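Local coordinates for protein endo-beta-N-acetylglucosaminidase F1 (Bacteroides thetaiotaomicron VPI-5482, PDB 6TCV) that probably hydrolyses the bond between the two core N-acetylglucosamines of high-mannose N-glycans, cutting the oligosaccharide from its asparagine-linked sugar, at residues 80-85 / 320-325; 181-186 / 409-414; 312-317 / 337-342; 434-439 / 445-450. The protein carries 2 engineered substitutions. All blocks are in the same frame, centred on the assembly; numbering follows the deposited sequence.

Contact 1 of 4, residues 80-85 / 320-325; sequences TDFALY and MPDKLV
The type I turn from M320 to K323, which carries the chain out of helix 306-319 into barrel strand 324-329, presents P321 and D322 to F82 and T80 of the N-terminal domain. Proline suits the second place of such a turn because its ring fixes phi near the required value, and K323 N closes the turn on M320 O at 3.0 Å. F82 CG lies anti to the carbonyl carbon (chi1 -56°), which sends the ring toward P321 and D322. P321 CG stands at the ring's edge, near its plane, 4.1 Å from F82 CE2. The carboxylate of D322 meets the ring end at CE1 and CZ, its plane turned 74° from the ring's and OD1 in the ring plane at the edge; this holds for one of two conformers of D322 and is less certain. D322 OD2 is hydrogen-bonded to T124 OG1, so its main polar partner lies in the N-terminal domain. An alanine in place of F82 would probably leave a gap between P321, D322 and L151. T80 CB lies over one face of the F82 ring, and T80 OG1 is hydrogen-bonded to N75 OD1. From this threonine the methyl group CG2 meets P321 tip to tip, 4.0 Å from its CD.

Contact 2 of 4, residues 181-186 / 409-414; sequences PLNTLS and AKYGSV
The phenol end of Y411 packs against N183 and S186, its OH 3.2 Å from the CB of each. S186 CB is 3.6 Å from Y411 CE2, and the serine hydroxyl lies at the edge of the ring, near its plane. Y411 OH donates to S186 OG at 2.8 Å, and S186 OG in turn donates to I435 O, so the bonds run in a chain from helix through 3-10 segment to hairpin. A serine hydroxyl can do both; chi1 -57°, with OG anti to the carbonyl carbon, places it at the tyrosine's edge. The amide of N183 stands almost square to the phenol ring, their planes 88° apart, with OD1 3.1 Å from Y411 OH; OD1 is bonded to Y437 N, and the amide's ND2 to N180 O. Residues 181-186 form a 3-10 segment, whose three-residue period places N183 and S186 on one side, facing Y411. T184, between them, turns away and bonds through OG1 to P181 O at 2.8 Å, the same oxygen that takes T184 N. In the barrel, this segment follows strand 169-175, and helix 411-416 comes after the adjoining strand 400-404, so Y411 ties together the segments that follow two neighbouring parallel strands. A phenylalanine in place of Y411 would probably keep much of the ring packing but leave S186 OG without its donor in a buried site. Around the ring, F187 and F415 each meet it edge-to-face, and Y447 approaches with its plane inclined by about 50°.

Contact 3 of 4, residues 312-317 / 337-342; sequences LCYETK and ATVDGV
Y314 leaves its helix pointing at a small hairpin, where its atoms meet V339, V342 and, through water, D340 in turn. CB rests on V339, 3.8 Å from V339 CB. CG lies anti to the backbone N (chi1 168°), which carries the ring out across the hairpin. On one flank Y314 CD2 packs against V339 CG1 at 3.6 Å; on the other, Y314 CE1 touches V342 CG2 at 3.8 Å. Valines serve well here, since their branched methyls give a firm apolar surface close to the backbone. V339 O lies over one face of the ring, toward its rim. At the tip, Y314 OH is 2.7 Å from a water, which donates to D340 OD2 at 2.6 Å. The carboxylate also forms a salt bridge with R311 NH1, shared with E315 OE2, so the arginine probably offsets two nearby negative charges. D340 and G341 occupy the centre of a type I' turn, where both have positive phi, a conformation easy for glycine and tolerated by aspartate; V339 and V342 close it with paired backbone bonds. The hairpin belongs to the connection between strands 324-329 and 350-353, and W347 further along it meets the Y314 ring edge-to-face. Helix 306-319, meanwhile, turns C313 and T316 inward to strand 324-329 and L312 and E315 toward helix 262-278.

Contact 4 of 4, residues 434-439 / 445-450; sequences TIFYKK and YKYPDD
F436 and Y445 form a hydrogen-bonded antiparallel pair: Y445 N reaches F436 O at 2.9 Å and F436 N reaches Y445 O at 3.0 Å. A further backbone bond runs from Y447 N to T434 O at 3.0 Å. Because F436 and Y445 project on the same face of the hairpin, their side chains meet, the planes 33° apart. F436 CG sits between the backbone N and the carbonyl carbon (chi1 79°), which brings the ring across to K446 and D450. Y445 CB sits over that ring, 4.0 Å from its centroid, in a CH-pi contact. Two carbonyl oxygens line its edge in its plane, K446 O at 3.4 Å from F436 CE1 and D450 O at 3.5 Å from F436 CZ. K438, extended beyond CG, crosses the Y445 ring at about a right angle, its CE above the centre and its NZ 4.8 Å from the centroid, a cation-pi contact over the face. A water accepts from K438 NZ and donates to Y445 OH at 2.8 Å; the hydroxyl is also bonded to D441 OD2, a second tie likely to limit the ring's movement. Behind this shell, a cis peptide precedes P448, whose CB covers one face of the Y447 ring. D450 OD2 takes K446 N, and D450 N bonds to K446 O, folding the chain back and likely favouring the placing of both carbonyls at F436. Weakly positive ring C-H groups probably favour these oxygens, while the electron-rich face of Y445 is likely to stabilise a lysine charge that stays hydrated.

In the fold
The eight parallel strands from 169-175 to 400-404 match the (beta/alpha)8 barrel expected of this hydrolase, and the contacts fall into two groups about it. Contact 3 uses helix 306-319, and contact 1 the turn after it leading into strand 324-329; their centres are 17 Å apart, and K317 NZ bonds K323 O between them. Contacts 2 and 4, centres 9 Å apart, lie across the chain's centre from contact 3 and touch through hydrogen bonds between the 3-10 segment 181-186 and the hairpin 435-446. The segments of contact 1 alternate with those of contacts 2 and 3, bringing the N-terminal domain to the barrel. Contact 3 nests within contact 2; contact 4 comes last, within the C-terminal hairpin.

Contact 1 of 4, residues 80-85 / 320-325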
# COMPACT_ATOMS: atom_id res chain seq x y z
N THR A 80 9.41 -5.97 15.19
CA THR A 80 9.48 -4.57 14.80
C THR A 80 10.22 -3.79 15.88
O THR A 80 10.54 -4.33 16.93
CB THR A 80 8.05 -4.02 14.55
OG1 THR A 80 7.22 -4.35 15.69
CG2 THR A 80 7.44 -4.57 13.29
N ASP A 81 10.47 -2.51 15.64
CA ASP A 81 11.26 -1.71 16.56
C ASP A 81 10.65 -0.32 16.71
O ASP A 81 11.37 0.68 16.79
CB ASP A 81 12.72 -1.61 16.11
N PHE A 82 9.32 -0.24 16.72
CA PHE A 82 8.67 1.07 16.79
C PHE A 82 8.99 1.70 18.14
O PHE A 82 8.90 1.06 19.18
CB PHE A 82 7.15 0.93 16.64
CG PHE A 82 6.70 0.22 15.38
CD1 PHE A 82 7.09 0.67 14.15
CD2 PHE A 82 5.86 -0.86 15.43
CE1 PHE A 82 6.69 0.04 12.99
CE2 PHE A 82 5.41 -1.48 14.27
CZ PHE A 82 5.85 -1.02 13.03
N ALA A 83 9.29 2.99 18.13
CA ALA A 83 9.44 3.76 19.35
C ALA A 83 8.09 4.20 19.88
O ALA A 83 7.11 4.33 19.14
CB ALA A 83 10.33 4.97 19.07
N LEU A 84 8.03 4.47 21.18
CA LEU A 84 6.79 4.90 21.80
C LEU A 84 6.51 6.36 21.43
O LEU A 84 7.37 7.23 21.58
CB LEU A 84 6.95 4.83 23.33
CG LEU A 84 5.69 5.09 24.14
CD1 LEU A 84 4.73 3.94 24.04
CD2 LEU A 84 5.99 5.33 25.62
N TYR A 85 5.32 6.62 20.92
CA TYR A 85 4.95 8.01 20.66
C TYR A 85 4.91 8.78 21.98
O TYR A 85 4.45 8.24 23.00
CB TYR A 85 3.58 8.08 19.98
CG TYR A 85 3.28 9.41 19.30
CD1 TYR A 85 3.99 9.81 18.17
CD2 TYR A 85 2.27 10.24 19.77
CE1 TYR A 85 3.74 11.00 17.55
CE2 TYR A 85 2.00 11.47 19.12
CZ TYR A 85 2.74 11.82 18.01
OH TYR A 85 2.52 13.00 17.35
N MET A 320 5.05 -6.48 8.56
CA MET A 320 5.20 -5.04 8.28
C MET A 320 3.86 -4.36 8.52
O MET A 320 3.22 -3.81 7.60
CB MET A 320 5.78 -4.74 6.90
CG MET A 320 5.07 -5.30 5.69
SD MET A 320 6.07 -4.91 4.21
CE MET A 320 4.93 -5.33 2.88
N PRO A 321 3.45 -4.26 9.81
CA PRO A 321 2.09 -3.79 10.09
C PRO A 321 1.89 -2.33 9.78
O PRO A 321 0.74 -1.90 9.62
CB PRO A 321 1.90 -4.08 11.57
CG PRO A 321 3.29 -4.20 12.10
CD PRO A 321 4.12 -4.77 11.00
N ASP A 322 2.93 -1.52 9.71
CA ASP A 322 2.73 -0.11 9.34
C ASP A 322 2.78 0.13 7.83
O ASP A 322 2.57 1.27 7.42
CB ASP A 322 3.74 0.79 10.07
CG ASP A 322 5.17 0.44 9.73
OD1 ASP A 322 5.47 -0.74 9.50
OD2 ASP A 322 6.01 1.36 9.76
N LYS A 323 3.03 -0.90 7.02
CA LYS A 323 3.16 -0.75 5.57
C LYS A 323 1.96 -1.35 4.85
O LYS A 323 1.16 -2.09 5.44
CB LYS A 323 4.46 -1.42 5.10
CG LYS A 323 5.69 -0.75 5.70
CD LYS A 323 7.00 -1.21 5.07
CE LYS A 323 8.21 -0.49 5.61
NZ LYS A 323 8.59 -1.08 6.90
N LEU A 324 1.81 -0.99 3.58
CA LEU A 324 0.65 -1.40 2.80
C LEU A 324 0.80 -2.82 2.27
O LEU A 324 1.82 -3.18 1.69
CB LEU A 324 0.43 -0.45 1.63
CG LEU A 324 0.07 0.97 2.05
CD1 LEU A 324 0.09 1.86 0.81
CD2 LEU A 324 -1.31 1.04 2.68
N VAL A 325 -0.25 -3.64 2.45
CA VAL A 325 -0.38 -4.94 1.81
C VAL A 325 -1.53 -4.84 0.84
O VAL A 325 -2.68 -4.57 1.24
CB VAL A 325 -0.56 -6.06 2.84
CG1 VAL A 325 -0.77 -7.42 2.17
CG2 VAL A 325 0.65 -6.10 3.76

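Contact 2 of 4, residues 181-186 / 409-414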
# COMPACT_ATOMS: atom_id res chain seq x y z
N PRO A 181 10.18 5.18 -12.70
CA PRO A 181 9.08 5.60 -11.83
C PRO A 181 9.15 7.04 -11.42
O PRO A 181 8.14 7.55 -10.90
CB PRO A 181 9.21 4.65 -10.63
CG PRO A 181 10.70 4.29 -10.59
CD PRO A 181 11.08 4.19 -12.05
N LEU A 182 10.24 7.75 -11.64
CA LEU A 182 10.24 9.19 -11.42
C LEU A 182 9.21 9.89 -12.29
O LEU A 182 8.81 11.01 -11.94
CB LEU A 182 11.64 9.79 -11.64
CG LEU A 182 12.66 9.42 -10.54
CD1 LEU A 182 14.00 10.04 -10.94
CD2 LEU A 182 12.31 9.84 -9.15
N ASN A 183 8.73 9.24 -13.36
CA ASN A 183 7.62 9.77 -14.17
C ASN A 183 6.35 9.97 -13.36
O ASN A 183 5.45 10.66 -13.84
CB ASN A 183 7.43 8.90 -15.41
CG ASN A 183 8.45 9.20 -16.43
OD1 ASN A 183 8.58 10.33 -16.91
ND2 ASN A 183 9.23 8.18 -16.77
N THR A 184 6.26 9.46 -12.14
CA THR A 184 5.18 9.86 -11.24
C THR A 184 5.06 11.38 -11.19
O THR A 184 3.94 11.93 -11.09
CB THR A 184 5.48 9.33 -9.84
OG1 THR A 184 5.55 7.90 -9.85
CG2 THR A 184 4.43 9.71 -8.82
N LEU A 185 6.19 12.08 -11.22
CA LEU A 185 6.23 13.53 -11.06
C LEU A 185 5.71 14.27 -12.28
O LEU A 185 5.52 15.49 -12.19
CB LEU A 185 7.63 13.98 -10.67
CG LEU A 185 8.14 13.37 -9.39
CD1 LEU A 185 9.57 13.88 -9.14
CD2 LEU A 185 7.22 13.56 -8.19
N SER A 186 5.46 13.57 -13.40
CA SER A 186 4.81 14.18 -14.55
C SER A 186 3.34 14.48 -14.32
O SER A 186 2.74 15.14 -15.17
CB SER A 186 4.88 13.28 -15.77
OG SER A 186 6.23 12.91 -16.13
N ALA A 409 6.11 8.30 -24.08
CA ALA A 409 5.72 8.30 -25.48
C ALA A 409 4.22 8.26 -25.69
O ALA A 409 3.75 8.59 -26.80
CB ALA A 409 6.41 7.18 -26.26
N LYS A 410 3.48 7.78 -24.70
CA LYS A 410 2.03 7.70 -24.79
C LYS A 410 1.35 8.71 -23.89
O LYS A 410 0.14 8.59 -23.62
CB LYS A 410 1.50 6.28 -24.50
CG LYS A 410 2.05 5.24 -25.46
CD LYS A 410 1.42 3.87 -25.24
CE LYS A 410 1.92 2.87 -26.26
NZ LYS A 410 1.39 3.15 -27.62
N TYR A 411 2.05 9.76 -23.45
CA TYR A 411 1.42 10.71 -22.54
C TYR A 411 0.22 11.40 -23.18
O TYR A 411 -0.71 11.76 -22.46
CB TYR A 411 2.43 11.76 -22.07
CG TYR A 411 3.26 11.41 -20.83
CD1 TYR A 411 3.13 10.20 -20.17
CD2 TYR A 411 4.13 12.33 -20.31
CE1 TYR A 411 3.85 9.92 -19.00
CE2 TYR A 411 4.87 12.05 -19.16
CZ TYR A 411 4.74 10.83 -18.55
OH TYR A 411 5.48 10.54 -17.41
N GLY A 412 0.19 11.64 -24.48
CA GLY A 412 -1.00 12.21 -25.06
C GLY A 412 -2.24 11.38 -24.77
O GLY A 412 -3.30 11.89 -24.39
N SER A 413 -2.13 10.07 -24.98
CA SER A 413 -3.23 9.15 -24.65
C SER A 413 -3.53 9.13 -23.16
O SER A 413 -4.71 9.24 -22.75
CB SER A 413 -2.82 7.73 -25.10
OG SER A 413 -3.83 6.81 -24.78
N VAL A 414 -2.50 8.96 -22.34
CA VAL A 414 -2.70 8.84 -20.90
C VAL A 414 -3.43 10.07 -20.36
O VAL A 414 -4.43 9.97 -19.64
CB VAL A 414 -1.37 8.61 -20.17
CG1 VAL A 414 -1.54 8.63 -18.65
CG2 VAL A 414 -0.70 7.32 -20.60

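Contact 3 of 4, residues 312-317 / 337-342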
# COMPACT_ATOMS: atom_id res chain seq x y z
N LEU A 312 -0.63 -15.70 2.94
CA LEU A 312 0.52 -14.86 2.60
C LEU A 312 0.24 -13.40 2.91
O LEU A 312 1.09 -12.71 3.49
CB LEU A 312 0.92 -15.03 1.11
CG LEU A 312 2.03 -14.07 0.64
CD1 LEU A 312 3.32 -14.30 1.43
CD2 LEU A 312 2.25 -14.19 -0.87
N CYS A 313 -0.94 -12.91 2.56
CA CYS A 313 -1.24 -11.50 2.84
C CYS A 313 -1.23 -11.21 4.34
O CYS A 313 -0.65 -10.21 4.78
CB CYS A 313 -2.60 -11.12 2.23
SG CYS A 313 -2.59 -11.13 0.41
N TYR A 314 -1.87 -12.09 5.12
CA TYR A 314 -1.94 -11.94 6.56
C TYR A 314 -0.54 -11.94 7.16
O TYR A 314 -0.22 -11.09 7.98
CB TYR A 314 -2.77 -13.10 7.14
CG TYR A 314 -2.67 -13.21 8.62
CD1 TYR A 314 -3.40 -12.35 9.46
CD2 TYR A 314 -1.85 -14.16 9.20
CE1 TYR A 314 -3.28 -12.45 10.87
CE2 TYR A 314 -1.76 -14.26 10.59
CZ TYR A 314 -2.49 -13.41 11.40
OH TYR A 314 -2.39 -13.51 12.78
N GLU A 315 0.30 -12.91 6.78
CA GLU A 315 1.64 -12.98 7.33
C GLU A 315 2.47 -11.80 6.91
O GLU A 315 3.33 -11.35 7.67
CB GLU A 315 2.33 -14.31 6.94
CG GLU A 315 1.65 -15.54 7.48
CD GLU A 315 1.65 -15.67 8.98
OE1 GLU A 315 2.44 -14.95 9.68
OE2 GLU A 315 0.86 -16.52 9.49
N THR A 316 2.26 -11.28 5.71
CA THR A 316 3.00 -10.10 5.28
C THR A 316 2.62 -8.90 6.13
O THR A 316 3.51 -8.19 6.62
CB THR A 316 2.74 -9.81 3.81
OG1 THR A 316 3.09 -10.93 2.98
CG2 THR A 316 3.58 -8.66 3.33
N LYS A 317 1.33 -8.70 6.41
CA LYS A 317 0.94 -7.58 7.27
C LYS A 317 1.52 -7.76 8.66
O LYS A 317 1.96 -6.78 9.27
CB LYS A 317 -0.57 -7.46 7.30
CG LYS A 317 -1.09 -6.19 7.95
CD LYS A 317 -0.86 -5.00 7.11
CE LYS A 317 -1.45 -3.72 7.73
NZ LYS A 317 -1.18 -2.57 6.86
N ALA A 337 -11.63 -14.10 3.53
CA ALA A 337 -11.80 -12.88 4.30
C ALA A 337 -11.33 -13.01 5.74
O ALA A 337 -11.37 -12.01 6.49
CB ALA A 337 -13.29 -12.51 4.29
N THR A 338 -10.82 -14.18 6.14
CA THR A 338 -10.39 -14.38 7.51
C THR A 338 -9.18 -15.32 7.50
O THR A 338 -9.21 -16.36 6.83
CB THR A 338 -11.53 -15.01 8.33
OG1 THR A 338 -12.76 -14.35 8.04
CG2 THR A 338 -11.27 -14.84 9.80
N VAL A 339 -8.18 -15.00 8.30
CA VAL A 339 -7.03 -15.88 8.56
C VAL A 339 -6.80 -15.89 10.05
O VAL A 339 -6.67 -14.82 10.66
CB VAL A 339 -5.75 -15.43 7.84
CG1 VAL A 339 -4.59 -16.33 8.20
CG2 VAL A 339 -5.96 -15.41 6.35
N ASP A 340 -6.78 -17.06 10.64
CA ASP A 340 -6.54 -17.16 12.09
C ASP A 340 -7.48 -16.24 12.88
O ASP A 340 -7.11 -15.65 13.89
CB ASP A 340 -5.08 -16.90 12.43
CG ASP A 340 -4.16 -18.01 11.93
OD1 ASP A 340 -4.64 -19.05 11.48
OD2 ASP A 340 -2.94 -17.80 11.99
N GLY A 341 -8.74 -16.17 12.43
CA GLY A 341 -9.75 -15.37 13.07
C GLY A 341 -9.62 -13.88 12.86
O GLY A 341 -10.45 -13.12 13.38
N VAL A 342 -8.72 -13.42 12.02
CA VAL A 342 -8.48 -12.01 11.82
C VAL A 342 -9.06 -11.60 10.48
O VAL A 342 -8.72 -12.18 9.43
CB VAL A 342 -6.97 -11.66 11.84
CG1 VAL A 342 -6.76 -10.19 11.66
CG2 VAL A 342 -6.34 -12.10 13.17
O HOH W 1 -1.80 -16.01 13.57

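Contact 4 of 4, residues 434-439 / 445-450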
# COMPACT_ATOMS: atom_id res chain seq x y z
N THR A 434 4.81 18.62 -18.35
CA THR A 434 5.92 19.41 -18.85
C THR A 434 7.26 18.73 -18.71
O THR A 434 8.22 19.20 -19.34
CB THR A 434 6.00 20.76 -18.12
OG1 THR A 434 6.20 20.46 -16.76
CG2 THR A 434 4.77 21.60 -18.31
N ILE A 435 7.39 17.66 -17.94
CA ILE A 435 8.65 16.93 -17.93
C ILE A 435 8.39 15.43 -17.97
O ILE A 435 7.27 14.95 -17.77
CB ILE A 435 9.59 17.28 -16.74
CG1 ILE A 435 8.85 17.25 -15.39
CG2 ILE A 435 10.26 18.66 -16.97
CD1 ILE A 435 8.35 15.93 -14.88
N PHE A 436 9.46 14.69 -18.21
CA PHE A 436 9.47 13.24 -18.17
C PHE A 436 10.89 12.79 -17.84
O PHE A 436 11.83 13.58 -17.87
CB PHE A 436 8.97 12.62 -19.50
CG PHE A 436 10.00 12.61 -20.60
CD1 PHE A 436 10.22 13.77 -21.36
CD2 PHE A 436 10.77 11.48 -20.87
CE1 PHE A 436 11.18 13.78 -22.34
CE2 PHE A 436 11.72 11.52 -21.85
CZ PHE A 436 11.93 12.67 -22.54
N TYR A 437 11.02 11.51 -17.52
CA TYR A 437 12.29 10.89 -17.16
C TYR A 437 12.55 9.71 -18.07
O TYR A 437 11.64 8.94 -18.39
CB TYR A 437 12.26 10.43 -15.71
CG TYR A 437 12.16 11.60 -14.73
CD1 TYR A 437 10.96 12.20 -14.43
CD2 TYR A 437 13.28 12.05 -14.11
CE1 TYR A 437 10.88 13.25 -13.53
CE2 TYR A 437 13.22 13.11 -13.19
CZ TYR A 437 12.00 13.68 -12.92
OH TYR A 437 11.98 14.73 -11.99
N LYS A 438 13.80 9.55 -18.43
CA LYS A 438 14.30 8.42 -19.18
C LYS A 438 14.68 7.28 -18.25
O LYS A 438 15.01 7.48 -17.09
CB LYS A 438 15.50 8.82 -20.07
CG LYS A 438 15.17 9.88 -21.12
CD LYS A 438 16.34 10.12 -22.06
CE LYS A 438 15.89 11.12 -23.15
NZ LYS A 438 17.04 11.15 -24.10
N LYS A 439 14.68 6.06 -18.77
CA LYS A 439 14.98 4.90 -17.95
C LYS A 439 16.36 5.07 -17.27
O LYS A 439 17.34 5.40 -17.92
CB LYS A 439 14.93 3.62 -18.80
CG LYS A 439 15.21 2.32 -18.03
CD LYS A 439 15.11 1.08 -18.90
CE LYS A 439 15.53 -0.16 -18.11
NZ LYS A 439 15.60 -1.30 -18.97
N TYR A 445 13.72 15.71 -18.04
CA TYR A 445 13.75 16.15 -19.43
C TYR A 445 12.47 16.88 -19.81
O TYR A 445 11.41 16.65 -19.24
CB TYR A 445 13.96 14.99 -20.38
CG TYR A 445 15.33 14.39 -20.27
CD1 TYR A 445 16.43 14.99 -20.88
CD2 TYR A 445 15.56 13.25 -19.53
CE1 TYR A 445 17.70 14.42 -20.77
CE2 TYR A 445 16.80 12.67 -19.45
CZ TYR A 445 17.87 13.28 -20.02
OH TYR A 445 19.13 12.71 -19.92
N LYS A 446 12.58 17.74 -20.83
CA LYS A 446 11.44 18.55 -21.24
C LYS A 446 10.49 17.71 -22.09
O LYS A 446 10.89 17.08 -23.07
CB LYS A 446 11.93 19.71 -22.10
CG LYS A 446 10.85 20.73 -22.36
CD LYS A 446 11.43 21.96 -23.14
CE LYS A 446 10.34 22.88 -23.64
NZ LYS A 446 10.86 24.32 -23.52
N TYR A 447 9.20 17.69 -21.68
CA TYR A 447 8.14 17.04 -22.44
C TYR A 447 7.40 18.07 -23.26
O TYR A 447 6.96 19.08 -22.69
CB TYR A 447 7.16 16.33 -21.49
CG TYR A 447 6.10 15.62 -22.28
CD1 TYR A 447 6.28 14.33 -22.71
CD2 TYR A 447 4.93 16.28 -22.65
CE1 TYR A 447 5.35 13.71 -23.55
CE2 TYR A 447 4.00 15.65 -23.47
CZ TYR A 447 4.22 14.37 -23.88
OH TYR A 447 3.28 13.77 -24.72
N PRO A 448 7.19 17.87 -24.58
CA PRO A 448 7.57 16.67 -25.33
C PRO A 448 8.87 16.76 -26.09
O PRO A 448 9.28 15.78 -26.76
CB PRO A 448 6.45 16.58 -26.38
CG PRO A 448 6.14 18.03 -26.72
CD PRO A 448 6.34 18.78 -25.37
N ASP A 449 9.53 17.91 -26.00
CA ASP A 449 10.64 18.22 -26.91
C ASP A 449 11.76 17.18 -26.89
O ASP A 449 12.37 16.90 -27.93
CB ASP A 449 11.23 19.59 -26.52
CG ASP A 449 10.23 20.71 -26.59
OD1 ASP A 449 9.17 20.60 -25.97
OD2 ASP A 449 10.54 21.78 -27.16
N ASP A 450 12.08 16.64 -25.70
CA ASP A 450 13.23 15.74 -25.50
C ASP A 450 12.92 14.25 -25.67
O ASP A 450 13.81 13.42 -25.44
CB ASP A 450 13.85 15.97 -24.11
CG ASP A 450 14.53 17.31 -23.96
OD1 ASP A 450 14.85 17.96 -24.97
OD2 ASP A 450 14.78 17.72 -22.80
O HOH W 2 19.82 11.93 -22.54